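Local atomic coordinates of UDP-N-acetylglucosamine 2-epimerase (Methanocaldococcus jannaschii, PDB entry 4NES), a protein that probably catalyses the reversible epimerization at C-2 of UDP-N-acetylglucosamine to UDP-N-acetylmannosamine, the activated donor of ManNAc residues. Residues P87-V92 and D112-E117; K279-I284 and L298-I303. All blocks are in the same frame, centred on the assembly; numbering follows the deposited sequence.

How the contacts relate
Contacts 1 and 2 are the same kind of joint, one in each of two parallel sheets: contact 1 in the sheet that includes strand 3-7, contact 2 in the sheet that includes strand 201-205. Each joins the two strands of a beta-alpha-beta unit. Their centres are 33 Å apart on opposite sides of the centre of the chain, and their nearest atoms are about 14 Å apart. Both are set back from the bound nucleotides: the H115 side chain lies about 11 Å from UDP-N-acetylglucosamine and also from UDP, while that of L298 is about 8 Å from UDP. I284 is about 11 Å, side chain to side chain, from H207, the probable active-site residue.

Contact 1 (P87-V92 and D112-E117); sequences PDVVVV and DVAHVE
V91 and V116 meet through single methyl groups, CG1 of V91 lying 3.8 Å from CG2 of V116 as the two side chains cross obliquely. V91 thereby spans two residues of the partner strand: CG1, anti to the backbone N (chi1 173°), reaches V116, whereas CG2 turns to the CB of A114 at 4.1 Å. V89 comes to the same CB through its own CG1, so the A114 methyl touches two valines of the neighbouring strand. The face carrying V90, V92, V113 and H115 is arranged differently. There a chi1 of -72° puts V92 CG1 anti to the carbonyl carbon and leaves CG2 between the backbone N and the carbonyl carbon, where it approaches CG1 of V113 at 4.2 Å. The same CG2 methyl lies near CD2 of H115, the two side chains crossing at about a right angle. The imidazole presents its edge to the V92 carbonyl, with CD2 3.6 Å from V92 O in the ring plane; hydrogen bonds between ND1 and D137 OD1 and between NE2 and G94 O help to fix its rotation. Between the faces run four nearly straight parallel-sheet bonds, the shortest from A114 N to V90 O at 2.7 Å. V92 O, which accepts from V116 N at 2.9 Å, also receives a CA-H contact from H115. At the start of the pairing a water takes over, donating to D88 O at 2.6 Å and accepting from D112 N. Strands 89-93 and 112-116 belong to a right-handed beta-alpha-beta crossover whose connecting helix, 97-108, packs against V92, V113 and H115. Helix 353-363 covers the other face through L361 on V91 and A114 and I357 on V116, while strand 3-7 continues the sheet beside strand 89-93.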
ATOM      1  N   PRO A  87     -10.836 -16.116   7.883  1.00 13.10           N
ATOM      2  CA  PRO A  87      -9.923 -16.272   9.019  1.00 11.80           C
ATOM      3  C   PRO A  87      -9.932 -14.989   9.825  1.00 10.30           C
ATOM      4  O   PRO A  87     -10.368 -13.949   9.308  1.00 15.65           O
ATOM      5  CB  PRO A  87      -8.556 -16.448   8.345  1.00 11.62           C
ATOM      6  CG  PRO A  87      -8.683 -15.678   7.068  1.00 12.11           C
ATOM      7  CD  PRO A  87     -10.112 -15.906   6.613  1.00 14.77           C
ATOM      8  N   ASP A  88      -9.466 -15.012  11.063  1.00 13.38           N
ATOM      9  CA  ASP A  88      -9.364 -13.729  11.745  1.00 21.03           C
ATOM     10  C   ASP A  88      -7.928 -13.215  11.849  1.00 13.75           C
ATOM     11  O   ASP A  88      -7.705 -12.105  12.319  1.00 16.15           O
ATOM     12  CB  ASP A  88     -10.084 -13.712  13.090  1.00 23.46           C
ATOM     13  CG  ASP A  88      -9.653 -14.830  13.996  1.00 22.27           C
ATOM     14  OD1 ASP A  88      -8.575 -15.405  13.778  1.00 23.98           O
ATOM     15  OD2 ASP A  88     -10.404 -15.136  14.942  1.00 36.22           O
ATOM     16  N   VAL A  89      -6.960 -14.019  11.407  1.00 10.95           N
ATOM     17  CA  VAL A  89      -5.602 -13.518  11.204  1.00 10.85           C
ATOM     18  C   VAL A  89      -5.040 -14.061   9.890  1.00  9.42           C
ATOM     19  O   VAL A  89      -5.242 -15.232   9.554  1.00 11.47           O
ATOM     20  CB  VAL A  89      -4.649 -13.927  12.351  1.00 14.18           C
ATOM     21  CG1 VAL A  89      -3.258 -13.355  12.120  1.00 14.16           C
ATOM     22  CG2 VAL A  89      -5.183 -13.487  13.708  1.00 20.85           C
ATOM     23  N   VAL A  90      -4.357 -13.191   9.147  1.00  9.66           N
ATOM     24  CA  VAL A  90      -3.596 -13.568   7.963  1.00  9.62           C
ATOM     25  C   VAL A  90      -2.114 -13.344   8.238  1.00  8.95           C
ATOM     26  O   VAL A  90      -1.711 -12.275   8.713  1.00 11.82           O
ATOM     27  CB  VAL A  90      -4.069 -12.752   6.739  1.00 12.19           C
ATOM     28  CG1 VAL A  90      -3.014 -12.715   5.631  1.00 16.35           C
ATOM     29  CG2 VAL A  90      -5.382 -13.311   6.216  1.00 14.29           C
ATOM     30  N   VAL A  91      -1.303 -14.356   7.946  1.00  9.00           N
ATOM     31  CA  VAL A  91       0.140 -14.261   8.129  1.00  8.31           C
ATOM     32  C   VAL A  91       0.814 -14.166   6.765  1.00  9.26           C
ATOM     33  O   VAL A  91       0.550 -14.987   5.880  1.00 10.32           O
ATOM     34  CB  VAL A  91       0.690 -15.490   8.882  1.00  8.31           C
ATOM     35  CG1 VAL A  91       2.201 -15.471   8.907  1.00 11.46           C
ATOM     36  CG2 VAL A  91       0.164 -15.520  10.311  1.00 11.44           C
ATOM     37  N   VAL A  92       1.668 -13.153   6.592  1.00  7.22           N
ATOM     38  CA  VAL A  92       2.483 -13.015   5.387  1.00  8.41           C
ATOM     39  C   VAL A  92       3.923 -12.766   5.790  1.00  8.20           C
ATOM     40  O   VAL A  92       4.192 -12.147   6.823  1.00  9.47           O
ATOM     41  CB  VAL A  92       1.986 -11.884   4.470  1.00  9.21           C
ATOM     42  CG1 VAL A  92       0.673 -12.290   3.802  1.00 10.37           C
ATOM     43  CG2 VAL A  92       1.855 -10.573   5.240  1.00  8.58           C
ATOM     44  N   ASP A 112      -7.077  -9.011  10.747  1.00 10.80           N
ATOM     45  CA  ASP A 112      -5.745  -8.673  11.255  1.00 10.54           C
ATOM     46  C   ASP A 112      -4.632  -9.294  10.413  1.00 10.61           C
ATOM     47  O   ASP A 112      -4.671 -10.486  10.083  1.00 11.66           O
ATOM     48  CB  ASP A 112      -5.577  -9.132  12.707  1.00 13.31           C
ATOM     49  CG  ASP A 112      -6.380  -8.298  13.693  1.00 18.55           C
ATOM     50  OD1 ASP A 112      -7.008  -7.298  13.292  1.00 23.02           O
ATOM     51  OD2 ASP A 112      -6.374  -8.654  14.892  1.00 29.55           O
ATOM     52  N   VAL A 113      -3.634  -8.479  10.086  1.00  9.24           N
ATOM     53  CA  VAL A 113      -2.475  -8.942   9.335  1.00  9.11           C
ATOM     54  C   VAL A 113      -1.260  -9.074  10.248  1.00  7.66           C
ATOM     55  O   VAL A 113      -0.912  -8.136  10.984  1.00  8.65           O
ATOM     56  CB  VAL A 113      -2.144  -7.960   8.197  1.00 10.21           C
ATOM     57  CG1 VAL A 113      -0.849  -8.356   7.496  1.00 10.83           C
ATOM     58  CG2 VAL A 113      -3.310  -7.894   7.211  1.00 12.17           C
ATOM     59  N   ALA A 114      -0.628 -10.242  10.211  1.00  7.00           N
ATOM     60  CA  ALA A 114       0.622 -10.458  10.929  1.00  9.39           C
ATOM     61  C   ALA A 114       1.755 -10.539   9.919  1.00  9.75           C
ATOM     62  O   ALA A 114       1.761 -11.412   9.055  1.00  9.78           O
ATOM     63  CB  ALA A 114       0.550 -11.741  11.739  1.00  8.67           C
ATOM     64  N   HIS A 115       2.700  -9.613  10.019  1.00  7.43           N
ATOM     65  CA  HIS A 115       3.801  -9.524   9.075  1.00  6.53           C
ATOM     66  C   HIS A 115       5.078 -10.060   9.698  1.00  9.07           C
ATOM     67  O   HIS A 115       5.632  -9.465  10.630  1.00  8.31           O
ATOM     68  CB  HIS A 115       4.010  -8.076   8.626  1.00  7.51           C
ATOM     69  CG  HIS A 115       4.978  -7.937   7.502  1.00  8.38           C
ATOM     70  ND1 HIS A 115       5.645  -6.753   7.242  1.00 10.17           N
ATOM     71  CD2 HIS A 115       5.383  -8.808   6.546  1.00  9.18           C
ATOM     72  CE1 HIS A 115       6.423  -6.911   6.191  1.00 11.07           C
ATOM     73  NE2 HIS A 115       6.286  -8.154   5.749  1.00  8.71           N
ATOM     74  N   VAL A 116       5.541 -11.180   9.156  1.00  8.66           N
ATOM     75  CA  VAL A 116       6.773 -11.812   9.597  1.00  8.99           C
ATOM     76  C   VAL A 116       7.923 -11.189   8.816  1.00  9.83           C
ATOM     77  O   VAL A 116       7.852 -11.084   7.590  1.00 13.24           O
ATOM     78  CB  VAL A 116       6.705 -13.328   9.354  1.00  7.74           C
ATOM     79  CG1 VAL A 116       8.004 -14.023   9.784  1.00 11.32           C
ATOM     80  CG2 VAL A 116       5.509 -13.931  10.086  1.00  9.52           C
ATOM     81  N   GLU A 117       8.955 -10.750   9.533  1.00  8.96           N
ATOM     82  CA  GLU A 117      10.107 -10.031   8.972  1.00 10.13           C
ATOM     83  C   GLU A 117       9.707  -8.598   8.607  1.00  9.63           C
ATOM     84  O   GLU A 117       9.867  -8.140   7.471  1.00 15.52           O
ATOM     85  CB  GLU A 117      10.761 -10.784   7.806  1.00 12.47           C
ATOM     86  CG  GLU A 117      12.187 -10.347   7.513  1.00 11.86           C
ATOM     87  CD  GLU A 117      12.743 -11.013   6.272  1.00 17.60           C
ATOM     88  OE1 GLU A 117      12.364 -10.624   5.141  1.00 17.37           O
ATOM     89  OE2 GLU A 117      13.558 -11.939   6.437  1.00 14.12           O
TER
HETATM   90  O   HOH W   1      -9.285 -10.083  12.447  1.00 17.59           O

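Contact 2 (K279-I284 and L298-I303)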
ATOM      1  N   LYS A 279      27.465 -23.598   3.408  1.00  8.98           N
ATOM      2  CA  LYS A 279      28.294 -23.913   4.557  1.00 11.54           C
ATOM      3  C   LYS A 279      29.740 -24.142   4.140  1.00 12.02           C
ATOM      4  O   LYS A 279      30.670 -23.787   4.865  1.00 13.46           O
ATOM      5  CB  LYS A 279      27.761 -25.161   5.267  1.00 10.97           C
ATOM      6  CG  LYS A 279      28.542 -25.530   6.524  1.00 15.64           C
ATOM      7  CD  LYS A 279      28.055 -26.831   7.138  1.00 28.12           C
ATOM      8  CE  LYS A 279      28.847 -27.158   8.399  1.00 26.10           C
ATOM      9  NZ  LYS A 279      30.270 -27.475   8.108  1.00 36.75           N
ATOM     10  N   ASN A 280      29.924 -24.718   2.959  1.00 10.46           N
ATOM     11  CA  ASN A 280      31.252 -25.124   2.519  1.00 12.05           C
ATOM     12  C   ASN A 280      31.955 -24.152   1.572  1.00 14.90           C
ATOM     13  O   ASN A 280      33.065 -24.408   1.125  1.00 13.99           O
ATOM     14  CB  ASN A 280      31.191 -26.525   1.906  1.00 12.05           C
ATOM     15  CG  ASN A 280      30.904 -27.593   2.938  1.00 12.88           C
ATOM     16  OD1 ASN A 280      31.800 -28.004   3.674  1.00 18.90           O
ATOM     17  ND2 ASN A 280      29.656 -28.046   3.007  1.00 14.09           N
ATOM     18  N   ALA A 281      31.314 -23.027   1.284  1.00 10.97           N
ATOM     19  CA  ALA A 281      31.871 -22.040   0.363  1.00 10.08           C
ATOM     20  C   ALA A 281      32.995 -21.269   1.051  1.00 11.07           C
ATOM     21  O   ALA A 281      32.914 -20.990   2.248  1.00 12.24           O
ATOM     22  CB  ALA A 281      30.776 -21.085  -0.085  1.00 12.86           C
ATOM     23  N   GLU A 282      34.042 -20.920   0.305  1.00 10.04           N
ATOM     24  CA  GLU A 282      35.090 -20.082   0.883  1.00 13.40           C
ATOM     25  C   GLU A 282      34.552 -18.669   1.073  1.00 11.90           C
ATOM     26  O   GLU A 282      34.892 -17.978   2.036  1.00 13.80           O
ATOM     27  CB  GLU A 282      36.343 -20.066   0.011  1.00 15.28           C
ATOM     28  CG  GLU A 282      37.487 -19.253   0.620  1.00 18.74           C
ATOM     29  CD  GLU A 282      38.770 -19.343  -0.175  1.00 24.12           C
ATOM     30  OE1 GLU A 282      38.711 -19.679  -1.376  1.00 21.75           O
ATOM     31  OE2 GLU A 282      39.842 -19.068   0.405  1.00 26.06           O
ATOM     32  N   LEU A 283      33.701 -18.248   0.149  1.00 12.23           N
ATOM     33  CA  LEU A 283      32.969 -17.006   0.340  1.00 14.26           C
ATOM     34  C   LEU A 283      31.710 -17.017  -0.526  1.00  9.45           C
ATOM     35  O   LEU A 283      31.592 -17.812  -1.464  1.00 10.70           O
ATOM     36  CB  LEU A 283      33.876 -15.782   0.136  1.00 28.75           C
ATOM     37  CG  LEU A 283      34.030 -15.010  -1.159  1.00 30.17           C
ATOM     38  CD1 LEU A 283      32.945 -13.983  -1.211  1.00 31.98           C
ATOM     39  CD2 LEU A 283      35.398 -14.324  -1.215  1.00 20.36           C
ATOM     40  N   ILE A 284      30.732 -16.203  -0.139  1.00  9.60           N
ATOM     41  CA  ILE A 284      29.450 -16.147  -0.825  1.00 11.12           C
ATOM     42  C   ILE A 284      29.275 -14.778  -1.497  1.00 12.13           C
ATOM     43  O   ILE A 284      29.544 -13.744  -0.891  1.00 11.66           O
ATOM     44  CB  ILE A 284      28.300 -16.441   0.169  1.00 10.09           C
ATOM     45  CG1 ILE A 284      28.338 -17.913   0.596  1.00 12.36           C
ATOM     46  CG2 ILE A 284      26.958 -16.073  -0.443  1.00 13.01           C
ATOM     47  CD1 ILE A 284      27.526 -18.231   1.848  1.00 11.22           C
ATOM     48  N   LEU A 298      26.003 -18.879   9.116  1.00 10.45           N
ATOM     49  CA  LEU A 298      26.926 -19.983   8.877  1.00 11.96           C
ATOM     50  C   LEU A 298      28.394 -19.590   9.014  1.00 11.59           C
ATOM     51  O   LEU A 298      29.278 -20.445   8.865  1.00 14.08           O
ATOM     52  CB  LEU A 298      26.686 -20.564   7.486  1.00 11.38           C
ATOM     53  CG  LEU A 298      25.320 -21.203   7.296  1.00 13.41           C
ATOM     54  CD1 LEU A 298      25.082 -21.549   5.829  1.00 14.51           C
ATOM     55  CD2 LEU A 298      25.194 -22.444   8.177  1.00 17.12           C
ATOM     56  N   LYS A 299      28.648 -18.313   9.306  1.00 10.53           N
ATOM     57  CA  LYS A 299      30.006 -17.777   9.476  1.00 11.40           C
ATOM     58  C   LYS A 299      30.840 -17.899   8.199  1.00 12.38           C
ATOM     59  O   LYS A 299      32.027 -18.253   8.235  1.00 14.55           O
ATOM     60  CB  LYS A 299      30.748 -18.455  10.635  1.00 14.37           C
ATOM     61  CG  LYS A 299      29.980 -18.506  11.926  1.00 16.88           C
ATOM     62  CD  LYS A 299      29.683 -17.134  12.483  1.00 19.59           C
ATOM     63  CE  LYS A 299      28.898 -17.278  13.789  1.00 29.53           C
ATOM     64  NZ  LYS A 299      28.426 -15.979  14.320  1.00 34.57           N
ATOM     65  N   VAL A 300      30.207 -17.623   7.066  1.00  9.95           N
ATOM     66  CA  VAL A 300      30.891 -17.613   5.787  1.00 10.96           C
ATOM     67  C   VAL A 300      30.859 -16.183   5.290  1.00 10.42           C
ATOM     68  O   VAL A 300      29.790 -15.596   5.205  1.00 10.79           O
ATOM     69  CB  VAL A 300      30.179 -18.549   4.779  1.00 11.65           C
ATOM     70  CG1 VAL A 300      30.868 -18.527   3.433  1.00 13.03           C
ATOM     71  CG2 VAL A 300      30.128 -19.982   5.325  1.00 14.87           C
ATOM     72  N   PRO A 301      32.028 -15.599   4.984  1.00 10.79           N
ATOM     73  CA  PRO A 301      32.037 -14.200   4.546  1.00 10.21           C
ATOM     74  C   PRO A 301      31.165 -13.961   3.315  1.00 11.66           C
ATOM     75  O   PRO A 301      31.108 -14.791   2.401  1.00 12.33           O
ATOM     76  CB  PRO A 301      33.513 -13.948   4.199  1.00 13.13           C
ATOM     77  CG  PRO A 301      34.264 -14.993   4.941  1.00 16.15           C
ATOM     78  CD  PRO A 301      33.374 -16.192   4.980  1.00 13.27           C
ATOM     79  N   CYS A 302      30.490 -12.818   3.303  1.00 10.64           N
ATOM     80  CA  CYS A 302      29.548 -12.493   2.248  1.00 11.37           C
ATOM     81  C   CYS A 302      29.946 -11.195   1.547  1.00 11.14           C
ATOM     82  O   CYS A 302      30.420 -10.244   2.185  1.00 11.13           O
ATOM     83  CB  CYS A 302      28.141 -12.366   2.842  1.00 10.77           C
ATOM     84  SG  CYS A 302      26.818 -12.267   1.609  1.00 11.60           S
ATOM     85  N   ILE A 303      29.773 -11.168   0.230  1.00  9.63           N
ATOM     86  CA  ILE A 303      29.921  -9.942  -0.543  1.00  9.92           C
ATOM     87  C   ILE A 303      28.610  -9.711  -1.269  1.00 11.29           C
ATOM     88  O   ILE A 303      28.153 -10.568  -2.035  1.00 10.92           O
ATOM     89  CB  ILE A 303      31.083 -10.038  -1.540  1.00  9.84           C
ATOM     90  CG1 ILE A 303      32.410 -10.083  -0.790  1.00 10.85           C
ATOM     91  CG2 ILE A 303      31.054  -8.852  -2.508  1.00 13.14           C
ATOM     92  CD1 ILE A 303      33.578 -10.492  -1.659  1.00 12.05           C
TER
HETATM   93  O   HOH W   2      31.024 -23.095   7.453  1.00 33.03           O
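V300 packs on A281 and I284, pointing its side chain at the turn that leads from helix 271-280 into strand 283-286. Its CB already lies 4.0 Å from CD1 of I284. From there the two methyls part. CG1 of V300, anti to the backbone N (chi1 179°), makes most of the contacts: it packs 3.7 Å from I284 CD1, with the two side chains crossing at about a right angle, and comes within 3.4 Å of A281 O. The A281 methyl and the CA of L283 border it more loosely. V300 CG2 turns toward the last part of the helix and stops 3.9 Å from K279 O. A water lies 2.7 Å from K279 O and makes a weak, long contact with L298 O.

Beyond V300 the chain straightens into parallel pairing. I284 N donates to P301 O at 2.9 Å, and I284 O accepts from I303 N at 2.8 Å, so both polar groups of the buried I284 backbone are satisfied by residues flanking C302. On the face turned away from I284 and C302, CD1 of L283 meets CD1 of I303 at 3.6 Å, and helix 327-338 covers both. A295 of helix 289-298 packs against I284 and C302 on the opposite face. A Schellman motif, with K299 at positive phi, ends this helix and turns the chain toward strand 302-304. Strand 283-286, helix 289-298 and strand 302-304 thus form one beta-alpha-beta crossover of a Rossmann-like domain, the repeating unit of the GT-B fold to which this epimerase family belongs.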